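Local coordinates for glycoside hydrolase family 16 protein (Bacteroides ovatus, PDB 7KR6), which probably hydrolyses O-glycosidic bonds of beta-glucans as an endo-glucanase of glycoside hydrolase family 16, and here holds fluorinated and plain glucose units in its cleft, at residues 61-66 with 124-129; 90-95 with 248-253. The protein carries 1 engineered substitution. One frame throughout, in Å; residues are numbered along the deposited sequence.

Interaction 1 (61-66 with 124-129). With G2F (2-deoxy-2-fluoro-alpha-D-glucopyranose), chain C; BGC (beta-D-glucopyranose), chain B.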
ATOM      1  N   ASN A  61       8.310   9.233   8.824  1.00 21.98           N
ATOM      2  CA  ASN A  61       7.051   8.445   8.813  1.00 21.24           C
ATOM      3  C   ASN A  61       6.185   8.740  10.037  1.00 22.01           C
ATOM      4  O   ASN A  61       5.392   7.870  10.401  1.00 20.97           O
ATOM      5  CB  ASN A  61       7.358   6.941   8.725  1.00 21.09           C
ATOM      6  CG  ASN A  61       8.185   6.638   7.484  1.00 19.38           C
ATOM      7  OD1 ASN A  61       7.854   7.134   6.406  1.00 22.21           O
ATOM      8  ND2 ASN A  61       9.198   5.802   7.625  1.00 19.55           N
ATOM      9  N   GLN A  62       6.335   9.890  10.689  1.00 21.77           N
ATOM     10  CA  GLN A  62       5.580  10.190  11.952  1.00 20.82           C
ATOM     11  C   GLN A  62       5.841   9.134  13.047  1.00 21.42           C
ATOM     12  O   GLN A  62       5.016   8.971  13.988  1.00 21.72           O
ATOM     13  CB  GLN A  62       4.080  10.273  11.675  1.00 24.00           C
ATOM     14  CG  GLN A  62       3.676  11.433  10.751  1.00 25.25           C
ATOM     15  CD  GLN A  62       2.198  11.404  10.436  1.00 27.63           C
ATOM     16  OE1 GLN A  62       1.368  11.916  11.190  1.00 35.60           O
ATOM     17  NE2 GLN A  62       1.819  10.741   9.351  1.00 30.80           N
ATOM     18  N   GLU A  63       7.003   8.520  13.039  1.00 19.96           N
ATOM     19  CA  GLU A  63       7.394   7.510  14.068  1.00 20.82           C
ATOM     20  C   GLU A  63       7.537   8.179  15.447  1.00 22.43           C
ATOM     21  O   GLU A  63       7.891   9.392  15.523  1.00 22.07           O
ATOM     22  CB  GLU A  63       8.688   6.798  13.698  1.00 19.21           C
ATOM     23  CG  GLU A  63       8.557   5.996  12.411  1.00 20.69           C
ATOM     24  CD  GLU A  63       9.834   5.694  11.665  1.00 20.30           C
ATOM     25  OE1 GLU A  63      10.896   5.839  12.258  1.00 20.55           O
ATOM     26  OE2 GLU A  63       9.729   5.381  10.445  1.00 20.48           O
ATOM     27  N   LEU A  64       7.248   7.430  16.502  1.00 22.74           N
ATOM     28  CA  LEU A  64       7.271   7.940  17.892  1.00 21.47           C
ATOM     29  C   LEU A  64       8.660   7.805  18.514  1.00 23.18           C
ATOM     30  O   LEU A  64       8.920   8.564  19.453  1.00 25.21           O
ATOM     31  CB  LEU A  64       6.224   7.175  18.716  1.00 22.02           C
ATOM     32  CG  LEU A  64       4.785   7.338  18.218  1.00 23.70           C
ATOM     33  CD1 LEU A  64       3.815   6.413  18.947  1.00 26.52           C
ATOM     34  CD2 LEU A  64       4.347   8.772  18.339  1.00 26.93           C
ATOM     35  N   GLN A  65       9.477   6.818  18.139  1.00 22.20           N
ATOM     36  CA  GLN A  65      10.747   6.549  18.856  1.00 20.76           C
ATOM     37  C   GLN A  65      11.803   7.567  18.448  1.00 21.88           C
ATOM     38  O   GLN A  65      11.847   7.990  17.281  1.00 22.56           O
ATOM     39  CB  GLN A  65      11.304   5.156  18.582  1.00 21.28           C
ATOM     40  CG  GLN A  65      12.050   5.012  17.254  1.00 21.18           C
ATOM     41  CD  GLN A  65      11.190   5.185  16.029  1.00 22.85           C
ATOM     42  OE1 GLN A  65       9.984   4.909  16.058  1.00 19.69           O
ATOM     43  NE2 GLN A  65      11.829   5.593  14.943  1.00 21.60           N
ATOM     44  N   ALA A  66      12.676   7.868  19.399  1.00 22.33           N
ATOM     45  CA  ALA A  66      14.026   8.381  19.099  1.00 24.06           C
ATOM     46  C   ALA A  66      14.916   7.171  18.851  1.00 23.09           C
ATOM     47  O   ALA A  66      14.806   6.156  19.543  1.00 25.52           O
ATOM     48  CB  ALA A  66      14.502   9.195  20.263  1.00 25.07           C
ATOM     49  N   GLY A 124       1.592  -1.365  17.632  1.00 19.51           N
ATOM     50  CA  GLY A 124       2.407  -0.274  17.090  1.00 19.64           C
ATOM     51  C   GLY A 124       3.889  -0.561  16.873  1.00 20.83           C
ATOM     52  O   GLY A 124       4.554   0.365  16.360  1.00 20.93           O
ATOM     53  N   LEU A 125       4.399  -1.751  17.135  1.00 19.41           N
ATOM     54  CA  LEU A 125       5.840  -2.012  16.811  1.00 19.77           C
ATOM     55  C   LEU A 125       5.979  -2.239  15.303  1.00 17.98           C
ATOM     56  O   LEU A 125       5.057  -2.810  14.660  1.00 18.64           O
ATOM     57  CB  LEU A 125       6.363  -3.184  17.615  1.00 19.36           C
ATOM     58  CG  LEU A 125       6.244  -3.109  19.147  1.00 22.58           C
ATOM     59  CD1 LEU A 125       6.947  -4.305  19.771  1.00 26.33           C
ATOM     60  CD2 LEU A 125       6.837  -1.812  19.645  1.00 26.29           C
ATOM     61  N   TRP A 126       7.090  -1.763  14.730  1.00 17.88           N
ATOM     62  CA  TRP A 126       7.328  -1.792  13.278  1.00 17.02           C
ATOM     63  C   TRP A 126       8.775  -2.168  13.015  1.00 16.54           C
ATOM     64  O   TRP A 126       9.627  -1.300  12.684  1.00 16.74           O
ATOM     65  CB  TRP A 126       6.928  -0.429  12.720  1.00 17.59           C
ATOM     66  CG  TRP A 126       7.123  -0.228  11.258  1.00 16.91           C
ATOM     67  CD1 TRP A 126       7.361  -1.151  10.277  1.00 18.32           C
ATOM     68  CD2 TRP A 126       7.047   1.046  10.606  1.00 17.96           C
ATOM     69  NE1 TRP A 126       7.478  -0.526   9.060  1.00 17.65           N
ATOM     70  CE2 TRP A 126       7.300   0.819   9.241  1.00 18.33           C
ATOM     71  CE3 TRP A 126       6.875   2.363  11.059  1.00 18.26           C
ATOM     72  CZ2 TRP A 126       7.339   1.860   8.322  1.00 18.84           C
ATOM     73  CZ3 TRP A 126       6.900   3.389  10.146  1.00 19.30           C
ATOM     74  CH2 TRP A 126       7.123   3.135   8.803  1.00 18.79           C
ATOM     75  N   PRO A 127       9.090  -3.463  13.122  1.00 17.53           N
ATOM     76  CA  PRO A 127      10.423  -3.960  12.738  1.00 16.68           C
ATOM     77  C   PRO A 127      10.565  -4.035  11.226  1.00 17.94           C
ATOM     78  O   PRO A 127       9.570  -4.306  10.536  1.00 16.80           O
ATOM     79  CB  PRO A 127      10.427  -5.392  13.240  1.00 17.42           C
ATOM     80  CG  PRO A 127       8.937  -5.795  13.241  1.00 17.11           C
ATOM     81  CD  PRO A 127       8.218  -4.530  13.650  1.00 17.54           C
ATOM     82  N   ALA A 128      11.798  -3.861  10.733  1.00 17.04           N
ATOM     83  CA  ALA A 128      12.058  -3.973   9.285  1.00 15.60           C
ATOM     84  C   ALA A 128      13.508  -4.419   9.028  1.00 14.72           C
ATOM     85  O   ALA A 128      14.432  -4.166   9.859  1.00 17.06           O
ATOM     86  CB  ALA A 128      11.733  -2.674   8.593  1.00 16.46           C
ATOM     87  N   PHE A 129      13.662  -5.113   7.924  1.00 16.23           N
ATOM     88  CA  PHE A 129      14.934  -5.553   7.329  1.00 16.63           C
ATOM     89  C   PHE A 129      14.894  -5.042   5.900  1.00 16.19           C
ATOM     90  O   PHE A 129      13.983  -5.470   5.151  1.00 16.15           O
ATOM     91  CB  PHE A 129      15.006  -7.078   7.424  1.00 16.78           C
ATOM     92  CG  PHE A 129      16.105  -7.748   6.635  1.00 18.42           C
ATOM     93  CD1 PHE A 129      17.359  -7.150   6.466  1.00 19.13           C
ATOM     94  CD2 PHE A 129      15.889  -8.986   6.074  1.00 19.78           C
ATOM     95  CE1 PHE A 129      18.350  -7.815   5.759  1.00 19.66           C
ATOM     96  CE2 PHE A 129      16.881  -9.665   5.383  1.00 18.27           C
ATOM     97  CZ  PHE A 129      18.116  -9.061   5.226  1.00 18.59           C
TER
HETATM   98  C1  G2F C   1      10.830   1.707   3.329  1.00 17.26           C
HETATM   99  C2  G2F C   1      10.321   3.079   3.610  1.00 18.10           C
HETATM  100  C3  G2F C   1      11.063   3.725   4.762  1.00 17.79           C
HETATM  101  C4  G2F C   1      10.890   2.846   5.975  1.00 16.81           C
HETATM  102  C5  G2F C   1      11.509   1.460   5.613  1.00 17.43           C
HETATM  103  C6  G2F C   1      11.543   0.419   6.708  1.00 18.70           C
HETATM  104  O3  G2F C   1      10.579   5.046   4.980  1.00 18.78           O
HETATM  105  O4  G2F C   1      11.559   3.502   7.108  1.00 18.64           O
HETATM  106  O5  G2F C   1      10.854   0.851   4.483  1.00 18.90           O
HETATM  107  O6  G2F C   1      10.203   0.291   7.316  1.00 19.33           O
HETATM  108  F2  G2F C   1      10.349   3.832   2.397  1.00 20.54           F
HETATM  109  C2  BGC B   2      10.555   7.422   4.686  1.00 17.88           C
HETATM  110  C3  BGC B   2      11.479   8.529   4.115  1.00 19.17           C
HETATM  111  C4  BGC B   2      12.918   8.365   4.550  1.00 20.04           C
HETATM  112  C5  BGC B   2      13.457   6.956   4.235  1.00 19.09           C
HETATM  113  C6  BGC B   2      14.855   6.675   4.726  1.00 18.52           C
HETATM  114  C1  BGC B   2      11.232   6.119   4.357  1.00 18.49           C
HETATM  115  O2  BGC B   2       9.245   7.489   4.207  1.00 20.15           O
HETATM  116  O3  BGC B   2      10.886   9.760   4.545  1.00 21.33           O
HETATM  117  O4  BGC B   2      13.728   9.378   3.890  1.00 22.69           O
HETATM  118  O5  BGC B   2      12.553   5.990   4.858  1.00 19.34           O
HETATM  119  O6  BGC B   2      14.933   6.828   6.165  1.00 21.37           O
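Two polar groups, the amide of Asn61 and the carboxylate of Glu63, come up to the six-membered end of the Trp126 indole without any polar partner on the ring to meet them. Glu63 OE2 lies 3.5 Å from Trp126 CZ3. The side chains cross at about a right angle, and the carboxylate plane is turned 84° from that of the ring. Asn61 joins in through two atoms: CB sits in the ring plane at its edge, while ND2 approaches CH2 obliquely. With CG anti to the backbone N (chi1 178°), Trp126 sends its indole from the strand toward the loop 61-66.

A chain of amide and carboxylate groups holds the loop side in place. Asn61 ND2 donates one N-H to Glu63 OE2 at 2.9 Å, with the acceptor close to the amide plane, and Gln65 NE2 donates to Glu63 OE1 on the anti side of the carboxylate. Glu63 is thus gripped at both oxygens and in turn fixes the rotation of the Asn61 amide, as a second-shell residue positioning a first-shell one. The same amide also binds sugar: Asn61 ND2 reaches O3 of the fluoroglucose G2F at 3.1 Å in a nearly straight bond (170°), and Asn61 OD1 accepts from O2 of the glucose BGC at 2.6 Å. Trp126 and Ala128 border the same G2F, whose O6 lies 3.3 Å from Trp126 NE1. The contact therefore forms part of the glycan pocket, a substrate-binding cleft of the GH16 beta-sandwich.

Beyond the pair, Phe244 stacks on Trp126, and Arg98 also hydrogen-bonds the BGC that Asn61 holds. Strand 125-133 runs antiparallel between strands 144-150 and 232-240; Ala239 of the latter touches Glu63, Gln65 and Trp126, while Gln65 OE1 accepts from the backbone N of Val240.

Interaction 2 (90-95 with 248-253)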
ATOM      1  N   LYS A  90       9.872   5.269  28.551  1.00 27.14           N
ATOM      2  CA  LYS A  90      10.205   5.917  29.848  1.00 29.84           C
ATOM      3  C   LYS A  90       9.289   7.134  29.925  1.00 30.45           C
ATOM      4  O   LYS A  90       9.520   8.106  29.206  1.00 29.06           O
ATOM      5  CB  LYS A  90      11.714   6.190  29.933  1.00 32.34           C
ATOM      6  N   GLY A  91       8.197   7.046  30.692  1.00 30.32           N
ATOM      7  CA  GLY A  91       7.141   8.068  30.650  1.00 31.81           C
ATOM      8  C   GLY A  91       6.473   8.088  29.279  1.00 34.32           C
ATOM      9  O   GLY A  91       5.981   7.028  28.827  1.00 31.30           O
ATOM     10  N   ASN A  92       6.524   9.220  28.588  1.00 31.47           N
ATOM     11  CA  ASN A  92       5.967   9.340  27.221  1.00 35.97           C
ATOM     12  C   ASN A  92       7.127   9.449  26.230  1.00 30.83           C
ATOM     13  O   ASN A  92       6.831   9.766  25.070  1.00 36.47           O
ATOM     14  CB  ASN A  92       4.987  10.509  27.072  1.00 37.48           C
ATOM     15  CG  ASN A  92       3.670  10.273  27.797  1.00 43.50           C
ATOM     16  OD1 ASN A  92       3.143   9.149  27.854  1.00 41.32           O
ATOM     17  ND2 ASN A  92       3.129  11.345  28.355  1.00 43.46           N
ATOM     18  N   LYS A  93       8.350   9.157  26.664  1.00 29.91           N
ATOM     19  CA  LYS A  93       9.530   9.120  25.749  1.00 29.73           C
ATOM     20  C   LYS A  93       9.732   7.668  25.302  1.00 27.66           C
ATOM     21  O   LYS A  93       9.721   6.743  26.147  1.00 26.36           O
ATOM     22  CB  LYS A  93      10.793   9.655  26.418  1.00 33.13           C
ATOM     23  CG  LYS A  93      10.812  11.161  26.718  1.00 36.88           C
ATOM     24  CD  LYS A  93      10.371  12.058  25.583  1.00 45.29           C
ATOM     25  CE  LYS A  93      10.128  13.496  26.006  1.00 53.82           C
ATOM     26  NZ  LYS A  93      11.202  13.999  26.902  1.00 58.94           N
ATOM     27  N   ILE A  94       9.983   7.498  24.001  1.00 28.52           N
ATOM     28  CA  ILE A  94      10.264   6.174  23.408  1.00 25.40           C
ATOM     29  C   ILE A  94      11.621   6.196  22.683  1.00 21.17           C
ATOM     30  O   ILE A  94      11.914   7.167  22.009  1.00 23.44           O
ATOM     31  CB  ILE A  94       9.093   5.732  22.511  1.00 27.00           C
ATOM     32  CG1 ILE A  94       7.832   5.542  23.377  1.00 29.77           C
ATOM     33  CG2 ILE A  94       9.427   4.447  21.795  1.00 24.78           C
ATOM     34  CD1 ILE A  94       6.605   5.340  22.554  1.00 32.40           C
ATOM     35  N   TYR A  95      12.395   5.151  22.903  1.00 22.86           N
ATOM     36  CA  TYR A  95      13.763   4.977  22.348  1.00 22.12           C
ATOM     37  C   TYR A  95      13.859   3.628  21.672  1.00 25.43           C
ATOM     38  O   TYR A  95      13.324   2.655  22.180  1.00 23.98           O
ATOM     39  CB  TYR A  95      14.781   5.042  23.480  1.00 26.96           C
ATOM     40  CG  TYR A  95      14.624   6.280  24.316  1.00 28.39           C
ATOM     41  CD1 TYR A  95      15.196   7.473  23.909  1.00 28.83           C
ATOM     42  CD2 TYR A  95      13.861   6.268  25.477  1.00 31.86           C
ATOM     43  CE1 TYR A  95      15.062   8.625  24.655  1.00 30.94           C
ATOM     44  CE2 TYR A  95      13.704   7.424  26.226  1.00 31.64           C
ATOM     45  CZ  TYR A  95      14.325   8.597  25.819  1.00 33.84           C
ATOM     46  OH  TYR A  95      14.184   9.766  26.513  1.00 36.65           O
ATOM     47  N   THR A 248       0.192   7.237  15.384  1.00 21.66           N
ATOM     48  CA  THR A 248       1.095   8.399  15.281  1.00 22.82           C
ATOM     49  C   THR A 248       0.943   9.272  16.525  1.00 24.66           C
ATOM     50  O   THR A 248       1.549  10.283  16.569  1.00 23.39           O
ATOM     51  CB  THR A 248       0.870   9.163  13.971  1.00 22.67           C
ATOM     52  OG1 THR A 248      -0.490   9.601  13.886  1.00 24.85           O
ATOM     53  CG2 THR A 248       1.159   8.285  12.767  1.00 24.87           C
ATOM     54  N   ASP A 249       0.232   8.792  17.547  1.00 23.47           N
ATOM     55  CA  ASP A 249      -0.021   9.532  18.810  1.00 27.32           C
ATOM     56  C   ASP A 249       0.243   8.533  19.918  1.00 24.48           C
ATOM     57  O   ASP A 249      -0.292   7.407  19.834  1.00 24.44           O
ATOM     58  CB  ASP A 249      -1.435  10.111  18.780  1.00 31.02           C
ATOM     59  CG  ASP A 249      -2.015  10.615  20.093  1.00 36.69           C
ATOM     60  OD1 ASP A 249      -1.259  10.718  21.113  1.00 32.71           O
ATOM     61  OD2 ASP A 249      -3.246  10.906  20.073  1.00 46.81           O
ATOM     62  N   ILE A 250       1.102   8.894  20.863  1.00 24.60           N
ATOM     63  CA  ILE A 250       1.451   7.991  21.980  1.00 23.94           C
ATOM     64  C   ILE A 250       0.178   7.563  22.722  1.00 23.45           C
ATOM     65  O   ILE A 250       0.198   6.463  23.299  1.00 24.13           O
ATOM     66  CB  ILE A 250       2.491   8.621  22.926  1.00 27.77           C
ATOM     67  CG1 ILE A 250       3.133   7.531  23.797  1.00 32.04           C
ATOM     68  CG2 ILE A 250       1.888   9.798  23.685  1.00 28.87           C
ATOM     69  CD1 ILE A 250       4.389   7.959  24.504  1.00 33.77           C
ATOM     70  N   ASN A 251      -0.882   8.369  22.705  1.00 24.19           N
ATOM     71  CA  ASN A 251      -2.172   8.002  23.372  1.00 25.28           C
ATOM     72  C   ASN A 251      -2.849   6.816  22.691  1.00 24.42           C
ATOM     73  O   ASN A 251      -3.805   6.261  23.249  1.00 21.16           O
ATOM     74  CB  ASN A 251      -3.159   9.164  23.364  1.00 30.74           C
ATOM     75  CG  ASN A 251      -2.840  10.168  24.432  1.00 33.93           C
ATOM     76  OD1 ASN A 251      -2.116   9.848  25.366  1.00 36.13           O
ATOM     77  ND2 ASN A 251      -3.349  11.380  24.272  1.00 39.08           N
ATOM     78  N   LYS A 252      -2.393   6.406  21.511  1.00 23.22           N
ATOM     79  CA  LYS A 252      -2.976   5.261  20.785  1.00 22.50           C
ATOM     80  C   LYS A 252      -1.992   4.082  20.763  1.00 22.08           C
ATOM     81  O   LYS A 252      -2.329   3.050  20.162  1.00 24.87           O
ATOM     82  CB  LYS A 252      -3.378   5.672  19.365  1.00 24.25           C
ATOM     83  CG  LYS A 252      -4.233   6.914  19.290  1.00 23.15           C
ATOM     84  CD  LYS A 252      -5.608   6.719  19.949  1.00 25.39           C
ATOM     85  CE  LYS A 252      -6.455   7.966  19.923  1.00 25.20           C
ATOM     86  NZ  LYS A 252      -7.648   7.791  20.799  1.00 27.96           N
ATOM     87  N   LEU A 253      -0.833   4.206  21.397  1.00 21.98           N
ATOM     88  CA  LEU A 253       0.177   3.126  21.432  1.00 24.63           C
ATOM     89  C   LEU A 253      -0.294   2.103  22.463  1.00 28.24           C
ATOM     90  O   LEU A 253      -0.638   2.501  23.581  1.00 35.10           O
ATOM     91  CB  LEU A 253       1.550   3.726  21.716  1.00 24.95           C
ATOM     92  CG  LEU A 253       2.715   2.751  21.562  1.00 26.59           C
ATOM     93  CD1 LEU A 253       2.920   2.406  20.094  1.00 28.05           C
ATOM     94  CD2 LEU A 253       3.970   3.349  22.144  1.00 28.20           C
TER
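A type II' beta hairpin turn, Lys90 to Lys93, joins strand 80-90 to strand 93-107, and the short 3-10 segment 250-252, with the Leu253 that follows it, packs against this turn and the start of strand 93-107. Ile250 does most of the work. Its CG1 lies anti to the backbone N (chi1 -163°) and the chain runs on extended, carrying Ile250 CD1 to the turn, where it comes 3.1 Å from the carbonyl O of Asn92 and 3.7 Å from Asn92 CB; the two side chains cross at about a right angle. On the strand just past the turn, Ile94 passes Ile250 in the opposite direction, their CD1 atoms 3.9 Å apart. Ile94 CD1 also meets Leu253 CD2 tip to tip at 3.3 Å, closer than methyl groups usually pack.

Each side has its own polar support. Asp249 OD1 accepts from Asn251 N in an Asx turn, approached from above the carboxylate plane, and Asn92 OD1 accepts from Arg89. Between the two segments there is no hydrogen bond; what joins them is apolar contact, carried by methyl groups of Ile250, Ile94 and Leu253, with one methyl against a carbonyl oxygen, and its hold depends on shape and burial.

Interactions 1 and 2 are neighbours, their centres about 11 Å apart, and their four segments alternate along the chain. The loop 61-66 is the bridge: Ala66 N lies 2.8 Å from Ile94 O, a probable backbone hydrogen bond, and Gln65 CB packs 3.8 Å from Ile94 CG2. Gln62 CB, for its part, rests 3.7 Å from Thr248 CG2. The loop thus serves the glycan at its Asn61 end and joins the hairpin strand at its Ala66 end. Val240 ties them further, bonding to Gln65 and Leu64 in interaction 1 and touching Ile94 and Leu253 in interaction 2. Of the two, interaction 1 alone contributes residues to the sugar pocket.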